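Local coordinates for protein glutathione S-transferase (Burkholderia glumae, PDB 4ISD) that probably conjugates glutathione to electrophilic substrates as a dimeric glutathione S-transferase, and is seen here with glutathione bound, at residues S23-L28 with F35-V40; P62-D67 with A78-E83; A92-P95 with T100-L103. All blocks are in the same frame, centred on the assembly; numbering follows the deposited sequence.

Contact 1. Residues S23-L28 with F35-V40; sequences SAFVVL and FEIRTV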
ATOM      1  N   SER A  23      -3.733   9.791  -9.240  1.00 39.06           N
ATOM      2  CA  SER A  23      -4.549   9.338  -8.124  1.00 37.99           C
ATOM      3  C   SER A  23      -4.627  10.364  -6.994  1.00 40.29           C
ATOM      4  O   SER A  23      -5.713  10.638  -6.473  1.00 41.56           O
ATOM      5  CB  SER A  23      -3.998   8.027  -7.582  1.00 37.23           C
ATOM      6  OG  SER A  23      -4.888   7.502  -6.614  1.00 41.74           O
ATOM      7  N   ALA A  24      -3.479  10.926  -6.616  1.00 36.41           N
ATOM      8  CA  ALA A  24      -3.442  11.903  -5.525  1.00 39.77           C
ATOM      9  C   ALA A  24      -4.135  13.191  -5.951  1.00 43.91           C
ATOM     10  O   ALA A  24      -4.888  13.800  -5.180  1.00 47.71           O
ATOM     11  CB  ALA A  24      -1.991  12.187  -5.073  1.00 32.98           C
ATOM     12  N   PHE A  25      -3.857  13.607  -7.180  1.00 39.48           N
ATOM     13  CA  PHE A  25      -4.498  14.770  -7.755  1.00 40.45           C
ATOM     14  C   PHE A  25      -6.013  14.582  -7.689  1.00 44.02           C
ATOM     15  O   PHE A  25      -6.751  15.532  -7.404  1.00 46.38           O
ATOM     16  CB  PHE A  25      -4.030  14.964  -9.206  1.00 30.91           C
ATOM     17  CG  PHE A  25      -4.674  16.134  -9.914  1.00 33.03           C
ATOM     18  CD1 PHE A  25      -5.992  16.061 -10.362  1.00 34.39           C
ATOM     19  CD2 PHE A  25      -3.952  17.295 -10.156  1.00 40.46           C
ATOM     20  CE1 PHE A  25      -6.595  17.141 -11.027  1.00 47.75           C
ATOM     21  CE2 PHE A  25      -4.533  18.373 -10.818  1.00 51.53           C
ATOM     22  CZ  PHE A  25      -5.867  18.297 -11.260  1.00 53.67           C
ATOM     23  N   VAL A  26      -6.487  13.367  -7.955  1.00 44.15           N
ATOM     24  CA  VAL A  26      -7.936  13.152  -7.997  1.00 44.50           C
ATOM     25  C   VAL A  26      -8.543  13.284  -6.608  1.00 45.26           C
ATOM     26  O   VAL A  26      -9.648  13.809  -6.456  1.00 45.77           O
ATOM     27  CB  VAL A  26      -8.333  11.814  -8.679  1.00 35.63           C
ATOM     28  CG1 VAL A  26      -9.758  11.420  -8.321  1.00 29.21           C
ATOM     29  CG2 VAL A  26      -8.156  11.919 -10.201  1.00 35.73           C
ATOM     30  N   VAL A  27      -7.802  12.850  -5.587  1.00 48.49           N
ATOM     31  CA  VAL A  27      -8.296  12.961  -4.214  1.00 43.58           C
ATOM     32  C   VAL A  27      -8.524  14.422  -3.830  1.00 43.49           C
ATOM     33  O   VAL A  27      -9.599  14.784  -3.330  1.00 46.75           O
ATOM     34  CB  VAL A  27      -7.355  12.273  -3.214  1.00 40.59           C
ATOM     35  CG1 VAL A  27      -7.840  12.473  -1.793  1.00 39.28           C
ATOM     36  CG2 VAL A  27      -7.271  10.802  -3.526  1.00 41.43           C
ATOM     37  N   LEU A  28      -7.518  15.253  -4.082  1.00 42.36           N
ATOM     38  CA  LEU A  28      -7.590  16.677  -3.765  1.00 48.49           C
ATOM     39  C   LEU A  28      -8.769  17.311  -4.477  1.00 56.45           C
ATOM     40  O   LEU A  28      -9.558  18.046  -3.874  1.00 61.51           O
ATOM     41  CB  LEU A  28      -6.293  17.385  -4.176  1.00 47.95           C
ATOM     42  CG  LEU A  28      -5.037  17.053  -3.360  1.00 47.00           C
ATOM     43  CD1 LEU A  28      -3.767  17.297  -4.167  1.00 47.74           C
ATOM     44  CD2 LEU A  28      -5.008  17.875  -2.068  1.00 47.43           C
ATOM     45  N   PHE A  35      -4.715  23.704  -4.177  1.00 58.17           N
ATOM     46  CA  PHE A  35      -3.313  23.268  -4.176  1.00 55.02           C
ATOM     47  C   PHE A  35      -2.493  23.767  -5.368  1.00 59.19           C
ATOM     48  O   PHE A  35      -3.009  23.960  -6.461  1.00 61.89           O
ATOM     49  CB  PHE A  35      -3.183  21.747  -4.048  1.00 51.13           C
ATOM     50  CG  PHE A  35      -3.707  20.962  -5.233  1.00 53.52           C
ATOM     51  CD1 PHE A  35      -5.060  20.677  -5.350  1.00 55.45           C
ATOM     52  CD2 PHE A  35      -2.841  20.452  -6.194  1.00 55.20           C
ATOM     53  CE1 PHE A  35      -5.542  19.925  -6.415  1.00 51.81           C
ATOM     54  CE2 PHE A  35      -3.321  19.693  -7.261  1.00 54.96           C
ATOM     55  CZ  PHE A  35      -4.669  19.430  -7.368  1.00 50.42           C
ATOM     56  N   GLU A  36      -1.205  23.987  -5.134  1.00 67.47           N
ATOM     57  CA  GLU A  36      -0.265  24.307  -6.194  1.00 71.05           C
ATOM     58  C   GLU A  36       0.302  22.999  -6.713  1.00 64.35           C
ATOM     59  O   GLU A  36       0.372  22.013  -5.974  1.00 66.31           O
ATOM     60  CB  GLU A  36       0.879  25.153  -5.636  1.00 84.01           C
ATOM     61  CG  GLU A  36       1.696  25.862  -6.697  1.00 94.38           C
ATOM     62  CD  GLU A  36       0.876  26.896  -7.446  1.00 99.51           C
ATOM     63  OE1 GLU A  36       0.003  27.530  -6.812  1.00 96.80           O
ATOM     64  OE2 GLU A  36       1.098  27.067  -8.665  1.00103.61           O
ATOM     65  N   ILE A  37       0.709  22.981  -7.976  1.00 55.80           N
ATOM     66  CA  ILE A  37       1.395  21.821  -8.523  1.00 50.86           C
ATOM     67  C   ILE A  37       2.824  22.180  -8.887  1.00 52.54           C
ATOM     68  O   ILE A  37       3.063  23.175  -9.583  1.00 50.69           O
ATOM     69  CB  ILE A  37       0.673  21.243  -9.752  1.00 53.79           C
ATOM     70  CG1 ILE A  37      -0.559  20.459  -9.317  1.00 56.85           C
ATOM     71  CG2 ILE A  37       1.589  20.307 -10.530  1.00 51.83           C
ATOM     72  CD1 ILE A  37      -1.649  20.426 -10.371  1.00 55.83           C
ATOM     73  N   ARG A  38       3.756  21.367  -8.384  1.00 51.03           N
ATOM     74  CA  ARG A  38       5.176  21.448  -8.723  1.00 59.15           C
ATOM     75  C   ARG A  38       5.602  20.141  -9.379  1.00 61.60           C
ATOM     76  O   ARG A  38       5.091  19.072  -9.038  1.00 61.84           O
ATOM     77  CB  ARG A  38       6.021  21.696  -7.472  1.00 61.36           C
ATOM     78  CG  ARG A  38       5.721  23.015  -6.790  1.00 68.30           C
ATOM     79  CD  ARG A  38       6.553  23.212  -5.540  1.00 72.78           C
ATOM     80  NE  ARG A  38       6.119  24.388  -4.788  1.00 81.18           N
ATOM     81  CZ  ARG A  38       6.614  24.757  -3.609  1.00 87.83           C
ATOM     82  NH1 ARG A  38       7.573  24.043  -3.024  1.00 86.19           N
ATOM     83  NH2 ARG A  38       6.144  25.847  -3.014  1.00 92.36           N
ATOM     84  N   THR A  39       6.544  20.218 -10.312  1.00 63.26           N
ATOM     85  CA  THR A  39       6.895  19.048 -11.105  1.00 62.18           C
ATOM     86  C   THR A  39       8.316  18.573 -10.875  1.00 70.15           C
ATOM     87  O   THR A  39       9.194  19.354 -10.528  1.00 78.61           O
ATOM     88  CB  THR A  39       6.754  19.335 -12.589  1.00 59.58           C
ATOM     89  OG1 THR A  39       7.722  20.316 -12.966  1.00 62.18           O
ATOM     90  CG2 THR A  39       5.358  19.851 -12.891  1.00 56.38           C
ATOM     91  N   VAL A  40       8.528  17.276 -11.081  1.00 68.87           N
ATOM     92  CA  VAL A  40       9.849  16.665 -10.971  1.00 62.32           C
ATOM     93  C   VAL A  40      10.191  15.969 -12.302  1.00 66.47           C
ATOM     94  O   VAL A  40       9.396  15.185 -12.812  1.00 69.42           O
ATOM     95  CB  VAL A  40       9.895  15.669  -9.790  1.00 54.89           C
ATOM     96  CG1 VAL A  40      11.322  15.288  -9.468  1.00 49.64           C
ATOM     97  CG2 VAL A  40       9.232  16.278  -8.552  1.00 56.35           C
TER
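F25 and F35 meet edge to face. The F35 ring presents its edge, led by CZ, to one face of the F25 ring. The planes stand at 83° and the ring centroids are 5.3 Å apart. The stack is offset, since CZ of F35 sits over the CD2–CE2 side of F25, 3.6 Å from F25 CD2. I37 reaches the same ring another way: its CD1 lies at the ring edge, near the plane, 3.6 Å from F25 CE2. Helix 19-31 and strand 36-40 belong to the beta-alpha-beta unit that opens the thioredoxin-like N-terminal domain, and here the helix packs against the start of the unit's second strand and the residue leading into it. L28 takes a face of F35. Its CD1 stands 3.6 Å from the ring centroid and only 3° off the normal, a CH-pi contact. L28 CB comes over the same face near its margin, 3.5 Å from F35 CE1. CG of F35 is held between its backbone N and carbonyl carbon (chi1 67°), which turns the ring toward F25 and L28. I8 of the central strand 8-13 also touches L28 and F35. Beyond the unit, W207 of helix 202-212 meets F25 edge to face.

Contact 2. Residues P62-D67 with A78-E83; sequences PTLQHD and AEYLDE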
ATOM      1  N   PRO A  62       3.919  10.536  -6.629  1.00 42.16           N
ATOM      2  CA  PRO A  62       3.653  11.837  -6.003  1.00 46.58           C
ATOM      3  C   PRO A  62       4.210  11.996  -4.581  1.00 45.35           C
ATOM      4  O   PRO A  62       4.480  11.025  -3.869  1.00 42.96           O
ATOM      5  CB  PRO A  62       2.128  11.856  -5.929  1.00 40.68           C
ATOM      6  CG  PRO A  62       1.802  10.402  -5.678  1.00 35.62           C
ATOM      7  CD  PRO A  62       2.719   9.681  -6.621  1.00 33.78           C
ATOM      8  N   THR A  63       4.370  13.252  -4.182  1.00 45.14           N
ATOM      9  CA  THR A  63       4.617  13.610  -2.797  1.00 42.08           C
ATOM     10  C   THR A  63       3.699  14.777  -2.446  1.00 46.43           C
ATOM     11  O   THR A  63       3.531  15.703  -3.243  1.00 49.20           O
ATOM     12  CB  THR A  63       6.066  14.045  -2.594  1.00 44.69           C
ATOM     13  OG1 THR A  63       6.939  12.941  -2.872  1.00 42.09           O
ATOM     14  CG2 THR A  63       6.281  14.538  -1.164  1.00 41.78           C
ATOM     15  N   LEU A  64       3.098  14.732  -1.261  1.00 47.82           N
ATOM     16  CA  LEU A  64       2.212  15.807  -0.816  1.00 50.87           C
ATOM     17  C   LEU A  64       2.892  16.662   0.254  1.00 45.71           C
ATOM     18  O   LEU A  64       3.487  16.138   1.187  1.00 40.23           O
ATOM     19  CB  LEU A  64       0.899  15.229  -0.273  1.00 47.44           C
ATOM     20  CG  LEU A  64      -0.114  16.192   0.355  1.00 52.14           C
ATOM     21  CD1 LEU A  64      -0.977  16.879  -0.704  1.00 52.29           C
ATOM     22  CD2 LEU A  64      -0.985  15.472   1.386  1.00 52.01           C
ATOM     23  N   GLN A  65       2.824  17.977   0.096  1.00 47.24           N
ATOM     24  CA  GLN A  65       3.190  18.881   1.172  1.00 51.68           C
ATOM     25  C   GLN A  65       1.946  19.559   1.730  1.00 56.31           C
ATOM     26  O   GLN A  65       1.303  20.372   1.052  1.00 61.26           O
ATOM     27  CB  GLN A  65       4.191  19.934   0.716  1.00 57.44           C
ATOM     28  CG  GLN A  65       4.476  20.938   1.813  1.00 68.35           C
ATOM     29  CD  GLN A  65       5.845  21.573   1.699  1.00 75.26           C
ATOM     30  OE1 GLN A  65       6.470  21.551   0.635  1.00 79.27           O
ATOM     31  NE2 GLN A  65       6.321  22.145   2.801  1.00 74.34           N
ATOM     32  N   HIS A  66       1.611  19.208   2.966  1.00 52.26           N
ATOM     33  CA  HIS A  66       0.451  19.762   3.648  1.00 49.66           C
ATOM     34  C   HIS A  66       0.915  20.679   4.761  1.00 51.92           C
ATOM     35  O   HIS A  66       1.357  20.225   5.819  1.00 48.55           O
ATOM     36  CB  HIS A  66      -0.437  18.650   4.215  1.00 47.54           C
ATOM     37  CG  HIS A  66      -1.727  19.152   4.787  1.00 55.33           C
ATOM     38  ND1 HIS A  66      -1.956  19.244   6.141  1.00 58.89           N
ATOM     39  CD2 HIS A  66      -2.848  19.609   4.185  1.00 59.13           C
ATOM     40  CE1 HIS A  66      -3.166  19.730   6.354  1.00 54.72           C
ATOM     41  NE2 HIS A  66      -3.730  19.956   5.183  1.00 62.32           N
ATOM     42  N   ASP A  67       0.802  21.974   4.506  1.00 60.10           N
ATOM     43  CA  ASP A  67       1.326  23.011   5.388  1.00 60.79           C
ATOM     44  C   ASP A  67       2.837  22.808   5.542  1.00 61.44           C
ATOM     45  O   ASP A  67       3.610  23.309   4.724  1.00 63.22           O
ATOM     46  CB  ASP A  67       0.582  23.027   6.728  1.00 61.96           C
ATOM     47  CG  ASP A  67       0.901  24.254   7.568  1.00 74.09           C
ATOM     48  OD1 ASP A  67       1.965  24.882   7.361  1.00 76.51           O
ATOM     49  OD2 ASP A  67       0.083  24.586   8.454  1.00 80.40           O
ATOM     50  N   ALA A  78      -4.010   9.510   0.131  1.00 33.22           N
ATOM     51  CA  ALA A  78      -5.470   9.399   0.149  1.00 32.87           C
ATOM     52  C   ALA A  78      -6.017   9.186   1.564  1.00 38.51           C
ATOM     53  O   ALA A  78      -7.013   9.811   1.948  1.00 42.98           O
ATOM     54  CB  ALA A  78      -5.937   8.287  -0.769  1.00 37.58           C
ATOM     55  N   GLU A  79      -5.357   8.320   2.333  1.00 32.70           N
ATOM     56  CA  GLU A  79      -5.774   7.992   3.699  1.00 35.02           C
ATOM     57  C   GLU A  79      -5.662   9.206   4.602  1.00 38.41           C
ATOM     58  O   GLU A  79      -6.475   9.418   5.513  1.00 40.42           O
ATOM     59  CB  GLU A  79      -4.872   6.892   4.263  1.00 40.51           C
ATOM     60  CG  GLU A  79      -4.927   5.585   3.504  1.00 41.76           C
ATOM     61  CD  GLU A  79      -6.068   4.710   3.959  1.00 47.47           C
ATOM     62  OE1 GLU A  79      -6.749   5.069   4.954  1.00 49.71           O
ATOM     63  OE2 GLU A  79      -6.283   3.663   3.319  1.00 47.51           O
ATOM     64  N   TYR A  80      -4.627   9.996   4.346  1.00 38.34           N
ATOM     65  CA  TYR A  80      -4.307  11.141   5.182  1.00 38.32           C
ATOM     66  C   TYR A  80      -5.216  12.329   4.889  1.00 40.42           C
ATOM     67  O   TYR A  80      -5.683  13.005   5.817  1.00 42.38           O
ATOM     68  CB  TYR A  80      -2.839  11.524   4.984  1.00 34.08           C
ATOM     69  CG  TYR A  80      -2.462  12.849   5.592  1.00 37.59           C
ATOM     70  CD1 TYR A  80      -2.252  12.972   6.962  1.00 37.19           C
ATOM     71  CD2 TYR A  80      -2.310  13.985   4.792  1.00 39.92           C
ATOM     72  CE1 TYR A  80      -1.903  14.191   7.523  1.00 40.20           C
ATOM     73  CE2 TYR A  80      -1.954  15.199   5.342  1.00 42.40           C
ATOM     74  CZ  TYR A  80      -1.760  15.298   6.705  1.00 46.21           C
ATOM     75  OH  TYR A  80      -1.419  16.508   7.254  1.00 57.92           O
ATOM     76  N   LEU A  81      -5.457  12.599   3.606  1.00 40.27           N
ATOM     77  CA  LEU A  81      -6.377  13.678   3.244  1.00 42.40           C
ATOM     78  C   LEU A  81      -7.794  13.348   3.720  1.00 42.20           C
ATOM     79  O   LEU A  81      -8.534  14.229   4.136  1.00 41.58           O
ATOM     80  CB  LEU A  81      -6.339  13.977   1.746  1.00 35.57           C
ATOM     81  CG  LEU A  81      -5.044  14.600   1.212  1.00 33.79           C
ATOM     82  CD1 LEU A  81      -5.073  14.668  -0.319  1.00 34.25           C
ATOM     83  CD2 LEU A  81      -4.819  15.982   1.802  1.00 34.30           C
ATOM     84  N   ASP A  82      -8.138  12.064   3.706  1.00 45.24           N
ATOM     85  CA  ASP A  82      -9.426  11.610   4.217  1.00 48.57           C
ATOM     86  C   ASP A  82      -9.579  11.793   5.725  1.00 52.19           C
ATOM     87  O   ASP A  82     -10.698  11.857   6.228  1.00 59.21           O
ATOM     88  CB  ASP A  82      -9.656  10.145   3.850  1.00 51.25           C
ATOM     89  CG  ASP A  82     -11.007   9.915   3.203  1.00 61.51           C
ATOM     90  OD1 ASP A  82     -11.417  10.751   2.367  1.00 60.91           O
ATOM     91  OD2 ASP A  82     -11.659   8.901   3.534  1.00 68.62           O
ATOM     92  N   GLU A  83      -8.466  11.869   6.450  1.00 53.99           N
ATOM     93  CA  GLU A  83      -8.520  12.033   7.899  1.00 53.41           C
ATOM     94  C   GLU A  83      -8.526  13.503   8.290  1.00 53.60           C
ATOM     95  O   GLU A  83      -9.198  13.907   9.248  1.00 50.20           O
ATOM     96  CB  GLU A  83      -7.359  11.292   8.576  1.00 55.78           C
ATOM     97  CG  GLU A  83      -7.757   9.927   9.111  1.00 58.97           C
ATOM     98  CD  GLU A  83      -6.580   9.042   9.427  1.00 65.34           C
ATOM     99  OE1 GLU A  83      -5.510   9.576   9.776  1.00 70.44           O
ATOM    100  OE2 GLU A  83      -6.726   7.805   9.308  1.00 66.24           O
TER
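Y80 is the first residue of the helical segment to reach the strand. Its CG lies anti to the backbone N (chi1 169°), and the ring extends from the helix toward the sheet. The ring edge faces the H66 ring, with planes at 81° and centroids 5.5 Å apart. The CE2 edge of Y80 also lies 3.9 Å from H66 CB. NE2 of H66 is hydrogen-bonded to the OH of Y85, while ND1 of H66 lies 3.0 Å from the OH of Y80. Further back along the same ring edge, CD2 of Y80 is 3.9 Å from CD2 of L64. L81 follows and meets that same L64 methyl with its own CD2, again at 3.9 Å. L64 CD2 is thus wedged against two successive helix residues. D82 forms a salt bridge with K31, and E83 forms one with R105 of the second subunit. The axes of strand and helix run nearly parallel, at 23° and 11.0 Å apart. This is the helix-on-sheet layer of the thioredoxin-like glutathione-binding domain, in which the cis-proline P62, just before the strand, touches the bound glutathione.

Contact 3. Residues A92-P95 with T100-L103; sequences AVLP and TRAL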
ATOM      1  N   ALA A  92     -15.728  12.202   0.902  1.00 42.60           N
ATOM      2  CA  ALA A  92     -14.823  11.099   1.221  1.00 47.55           C
ATOM      3  C   ALA A  92     -14.349  10.356  -0.016  1.00 49.87           C
ATOM      4  O   ALA A  92     -15.131  10.071  -0.929  1.00 59.24           O
ATOM      5  CB  ALA A  92     -15.480  10.125   2.183  1.00 53.93           C
ATOM      6  N   VAL A  93     -13.065  10.018  -0.035  1.00 43.73           N
ATOM      7  CA  VAL A  93     -12.508   9.248  -1.135  1.00 37.27           C
ATOM      8  C   VAL A  93     -12.397   7.772  -0.772  1.00 36.06           C
ATOM      9  O   VAL A  93     -12.040   6.939  -1.622  1.00 29.05           O
ATOM     10  CB  VAL A  93     -11.143   9.788  -1.541  1.00 36.87           C
ATOM     11  CG1 VAL A  93     -11.284  11.251  -1.989  1.00 32.45           C
ATOM     12  CG2 VAL A  93     -10.136   9.628  -0.388  1.00 28.14           C
ATOM     13  N   LEU A  94     -12.697   7.455   0.491  1.00 38.66           N
ATOM     14  CA  LEU A  94     -12.749   6.069   0.958  1.00 40.73           C
ATOM     15  C   LEU A  94     -14.145   5.704   1.461  1.00 40.92           C
ATOM     16  O   LEU A  94     -14.815   6.527   2.087  1.00 43.35           O
ATOM     17  CB  LEU A  94     -11.733   5.841   2.081  1.00 48.35           C
ATOM     18  CG  LEU A  94     -10.247   5.627   1.774  1.00 43.15           C
ATOM     19  CD1 LEU A  94      -9.517   5.161   3.047  1.00 37.47           C
ATOM     20  CD2 LEU A  94     -10.029   4.639   0.602  1.00 29.52           C
ATOM     21  N   PRO A  95     -14.586   4.465   1.192  1.00 40.82           N
ATOM     22  CA  PRO A  95     -15.896   3.975   1.648  1.00 38.16           C
ATOM     23  C   PRO A  95     -16.097   4.084   3.161  1.00 44.53           C
ATOM     24  O   PRO A  95     -15.156   3.906   3.935  1.00 55.28           O
ATOM     25  CB  PRO A  95     -15.898   2.499   1.214  1.00 34.65           C
ATOM     26  CG  PRO A  95     -14.965   2.449   0.053  1.00 36.94           C
ATOM     27  CD  PRO A  95     -13.888   3.480   0.343  1.00 39.18           C
ATOM     28  N   THR A 100     -16.168  -2.481   3.595  1.00 48.83           N
ATOM     29  CA  THR A 100     -15.988  -1.987   2.240  1.00 45.72           C
ATOM     30  C   THR A 100     -14.730  -1.135   2.176  1.00 36.97           C
ATOM     31  O   THR A 100     -14.029  -1.125   1.169  1.00 40.90           O
ATOM     32  CB  THR A 100     -17.236  -1.219   1.722  1.00 43.57           C
ATOM     33  OG1 THR A 100     -18.408  -2.028   1.901  1.00 41.74           O
ATOM     34  CG2 THR A 100     -17.083  -0.901   0.244  1.00 31.97           C
ATOM     35  N   ARG A 101     -14.443  -0.418   3.255  1.00 39.32           N
ATOM     36  CA  ARG A 101     -13.206   0.350   3.332  1.00 43.56           C
ATOM     37  C   ARG A 101     -12.003  -0.594   3.220  1.00 39.20           C
ATOM     38  O   ARG A 101     -11.051  -0.324   2.481  1.00 37.07           O
ATOM     39  CB  ARG A 101     -13.142   1.132   4.644  1.00 49.81           C
ATOM     40  CG  ARG A 101     -11.942   2.056   4.760  1.00 49.63           C
ATOM     41  CD  ARG A 101     -11.902   2.714   6.127  1.00 54.75           C
ATOM     42  NE  ARG A 101     -13.189   3.300   6.487  1.00 63.39           N
ATOM     43  CZ  ARG A 101     -13.930   2.907   7.517  1.00 70.94           C
ATOM     44  NH1 ARG A 101     -13.521   1.921   8.310  1.00 68.48           N
ATOM     45  NH2 ARG A 101     -15.083   3.510   7.760  1.00 77.05           N
ATOM     46  N   ALA A 102     -12.064  -1.718   3.927  1.00 36.66           N
ATOM     47  CA  ALA A 102     -10.967  -2.684   3.881  1.00 53.08           C
ATOM     48  C   ALA A 102     -10.760  -3.229   2.455  1.00 51.87           C
ATOM     49  O   ALA A 102      -9.623  -3.515   2.044  1.00 47.00           O
ATOM     50  CB  ALA A 102     -11.171  -3.824   4.912  1.00 38.25           C
ATOM     51  N   LEU A 103     -11.851  -3.344   1.696  1.00 48.41           N
ATOM     52  CA  LEU A 103     -11.752  -3.859   0.332  1.00 44.88           C
ATOM     53  C   LEU A 103     -11.118  -2.846  -0.634  1.00 38.70           C
ATOM     54  O   LEU A 103     -10.383  -3.223  -1.567  1.00 33.96           O
ATOM     55  CB  LEU A 103     -13.117  -4.319  -0.182  1.00 45.23           C
ATOM     56  CG  LEU A 103     -13.673  -5.515   0.583  1.00 48.51           C
ATOM     57  CD1 LEU A 103     -14.962  -6.000  -0.015  1.00 36.89           C
ATOM     58  CD2 LEU A 103     -12.637  -6.634   0.625  1.00 43.40           C
TER
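The guanidinium of R101 has the carbonyl oxygen of P95 beside it, approached obliquely. NE of R101 gives this oxygen a weak hydrogen bond of 3.3 Å, bent to 128° at the hydrogen. The R101 chain starts out extended, with CG anti to the backbone N. The bend at CG–CD (chi3 -49°) brings NE back to the oxygen, which CB also approaches at 3.5 Å. The puckered P95 ring packs on the first part of helix 98-113. Its CB is 3.7 Å from T100 CG2, and its CG is 3.9 Å from the backbone oxygen of T100. The proline ring and the threonine side chain cross at about a right angle. L94 adds a looser contact, its CD1 4.3 Å from R101 CG. The hydroxyl of T100 is hydrogen-bonded to D97, which leaves the methyl for the proline. This is the linker that leads from the N-terminal domain into helix 98-113 of the all-helical C-terminal domain. The main charged partner of R101 lies across the dimer interface, where NH1 forms a salt bridge with E83 of the second subunit. The bond to P95 is secondary, and the contact combines it with van der Waals packing of P95 on T100 and of the R101 chain on the carbonyl.

How the contacts relate
Contacts 1 and 2 lie in the N-terminal domain and join helices to one sheet. Contact 2 is wholly buried; contact 1 is partly buried. Both rely on edge-to-face aromatics and aliphatic packing, and they touch where L28 CD2 is 3.7 Å from L81 CD1. Contact 3 sits in the linker to the C-terminal domain, partly buried, and uses a proline, a methyl and a weak polar bond. It meets contact 2 through a probable hydrogen bond from V93 N to D82 OD1. V93 also packs on V27 of contact 1. Contacts 2 and 3 both reach the second subunit; contact 1 stays within its chain.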